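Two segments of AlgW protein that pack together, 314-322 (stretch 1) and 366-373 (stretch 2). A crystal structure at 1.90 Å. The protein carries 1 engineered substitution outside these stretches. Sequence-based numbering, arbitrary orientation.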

# COMPACT_ATOMS: atom_id res chain seq x y z
N GLY B 314 -6.71 45.10 15.58
CA GLY B 314 -5.30 44.82 15.74
C GLY B 314 -4.41 45.78 14.99
O GLY B 314 -4.86 46.77 14.41
N PRO B 315 -3.11 45.49 14.95
CA PRO B 315 -2.14 46.53 14.55
C PRO B 315 -2.22 46.97 13.09
O PRO B 315 -1.99 48.15 12.81
N ALA B 316 -2.51 46.07 12.15
CA ALA B 316 -2.77 46.52 10.78
C ALA B 316 -3.98 47.43 10.73
O ALA B 316 -3.98 48.44 10.03
N ALA B 317 -5.04 47.06 11.46
CA ALA B 317 -6.18 47.94 11.71
C ALA B 317 -5.71 49.28 12.24
O ALA B 317 -6.00 50.33 11.64
N ARG B 318 -4.96 49.29 13.34
CA ARG B 318 -4.51 50.54 13.93
C ARG B 318 -3.44 51.22 13.08
O ARG B 318 -3.22 52.43 13.19
N GLY B 319 -2.78 50.45 12.21
CA GLY B 319 -1.72 50.95 11.34
C GLY B 319 -2.22 51.52 10.05
O GLY B 319 -1.42 51.96 9.21
N GLY B 320 -3.53 51.54 9.86
CA GLY B 320 -4.13 52.05 8.65
C GLY B 320 -4.21 51.09 7.49
O GLY B 320 -4.22 51.57 6.35
N LEU B 321 -4.26 49.77 7.74
CA LEU B 321 -4.36 48.74 6.72
C LEU B 321 -5.80 48.27 6.59
O LEU B 321 -6.60 48.44 7.53
N LEU B 322 -6.12 47.65 5.46
CA LEU B 322 -7.49 47.70 5.01
C LEU B 322 -7.75 46.91 3.71
O LEU B 322 -6.88 46.80 2.83
N ASN B 366 2.80 54.82 2.38
CA ASN B 366 3.56 54.41 3.56
C ASN B 366 2.71 54.35 4.82
O ASN B 366 2.22 55.37 5.29
N LEU B 367 2.61 53.14 5.39
CA LEU B 367 1.98 52.91 6.68
C LEU B 367 2.98 52.29 7.65
O LEU B 367 4.07 51.84 7.27
N THR B 368 2.59 52.26 8.93
CA THR B 368 3.38 51.64 9.97
C THR B 368 2.48 50.76 10.83
O THR B 368 1.27 51.01 10.93
N ALA B 369 3.06 49.72 11.42
CA ALA B 369 2.34 48.78 12.27
C ALA B 369 3.25 48.28 13.39
O ALA B 369 4.44 48.03 13.16
N GLU B 370 2.69 48.14 14.59
CA GLU B 370 3.38 47.53 15.72
C GLU B 370 3.11 46.03 15.71
O GLU B 370 1.95 45.62 15.84
N VAL B 371 4.16 45.22 15.55
CA VAL B 371 3.98 43.78 15.45
C VAL B 371 3.32 43.25 16.71
O VAL B 371 3.88 43.35 17.81
N GLY B 372 2.13 42.67 16.56
CA GLY B 372 1.47 41.99 17.66
C GLY B 372 1.92 40.53 17.80
O GLY B 372 2.70 40.01 17.01
N LEU B 373 1.41 39.89 18.87
CA LEU B 373 1.50 38.44 19.07
C LEU B 373 0.31 37.74 18.43
O LEU B 373 -0.84 38.17 18.59

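The short helix 315-318 and the turn that closes it lie against the strand 366-370, and few side chains take part. No direct hydrogen bond joins the two stretches. The contact rests on two inward-pointing side chains, P315 and L367, on G319, whose lack of a side chain lets the backbones draw together, and on one bridging water.

P315 is the first residue of the helix, directly after G314 at the N-cap position. Proline suits this place because the first turn of a helix does not require its backbone nitrogen as a donor, and the ring holds phi near the helical value, here -67°. The ring is in the C-gamma endo pucker and its CA-to-CB bond points toward the strand. CB of P315 comes 2.9 Å from O of E370, a very short approach of a carbon to a carbonyl oxygen, while CG of P315 lies 4.0 Å from N of G372. G372 has no side chain; a CB there would point toward the helix and sit about 3.6 Å from CG of P315, close but without a clash.

The carbonyl of P315 carries the polar link. Water 1 donates to O of P315 at 2.9 Å and accepts from N of E370 at 2.7 Å, joining helix to strand where the backbones do not bond directly. The same carbonyl receives a weak bond from N of G319 (2.5 Å to O of P315) and lies 4.1 Å from CB of A369. A369 is buried, and its small methyl fits beside the helix.

The closest backbone approach comes at G319, whose CA is 4.7 Å from CA of A369. CA of G319 is 3.0 Å from O of T368; a CB would point toward the strand and fall 2.3 Å from that oxygen, a clash. Glycine is thus what permits this proximity. G320 follows with positive phi (83°) in a Schellman motif, where a side chain would jam against the preceding carbonyl. Two bonds back into the last turn, L321 N to A316 O (2.7 Å) and G320 N to A317 O (3.3 Å), hold the turn.

L367 points toward this turn and covers it. Its CB is 3.5 Å from O of G319, and its CD1 is 3.4 Å from O of G320. Chi1 is -32°, between wells, and chi2 is t at 174°. The CA-to-CB bond of L321 points sideways, and its side chain (chi1 t, chi2 p) still reaches L367; the two CD1 atoms, of L321 and L367, are 4.4 Å apart, a loose apolar contact at the end of the interface.

The neighbouring side chains turn elsewhere. On the strand, T368 (chi1 m) points away, contributing its carbonyl rather than its hydroxyl. E370 leaves sideways with chi1 and chi2 both t, an extended form that leads its carboxylate away to a partner elsewhere in the structure. On the helix, A316 points away and the end of R318 also leads away, leaving P315 as its sole inward-pointing side chain.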

# COMPACT_ATOMS: atom_id res chain seq x y z
CB PRO B 315 -0.79 45.88 14.88
CG PRO B 315 -1.06 44.41 14.89
CD PRO B 315 -2.44 44.27 15.44
CB ALA B 316 -2.96 45.35 9.85
CB ALA B 317 -7.17 47.28 12.67
CB ARG B 318 -4.02 50.29 15.35
CG ARG B 318 -4.77 49.16 16.06
CD ARG B 318 -5.69 49.64 17.17
NE ARG B 318 -6.54 48.59 17.71
CZ ARG B 318 -7.55 48.80 18.55
NH1 ARG B 318 -7.83 50.04 18.95
NH2 ARG B 318 -8.27 47.79 19.00
CB LEU B 321 -3.44 47.56 7.05
CG LEU B 321 -3.34 46.56 5.88
CD1 LEU B 321 -3.28 47.24 4.52
CD2 LEU B 321 -2.15 45.73 6.05
CB LEU B 322 -7.85 49.18 4.78
CG LEU B 322 -7.57 50.14 3.58
CD1 LEU B 322 -8.00 51.46 3.78
CD2 LEU B 322 -6.19 50.02 3.04
CB ASN B 366 4.75 55.34 3.75
CG ASN B 366 5.72 55.26 2.61
OD1 ASN B 366 6.84 54.80 2.78
ND2 ASN B 366 5.30 55.69 1.43
CB LEU B 367 0.80 51.97 6.56
CG LEU B 367 -0.02 51.99 5.29
CD1 LEU B 367 -0.97 50.85 5.49
CD2 LEU B 367 -0.75 53.32 5.09
CB THR B 368 4.12 52.68 10.85
OG1 THR B 368 4.75 53.66 10.01
CG2 THR B 368 5.21 52.03 11.69
CB ALA B 369 1.81 47.59 11.45
CB GLU B 370 2.94 48.16 17.05
CG GLU B 370 3.93 47.97 18.22
CD GLU B 370 3.72 48.96 19.37
OE1 GLU B 370 2.74 48.81 20.13
OE2 GLU B 370 4.55 49.89 19.53
CB VAL B 371 5.32 43.06 15.22
CG1 VAL B 371 5.08 41.54 15.21
CG2 VAL B 371 5.95 43.52 13.95
CB LEU B 373 1.48 38.11 20.57
CG LEU B 373 1.21 36.66 21.04
CD1 LEU B 373 2.10 36.24 22.21
CD2 LEU B 373 -0.24 36.36 21.44
O HOH W 1 0.11 48.86 14.74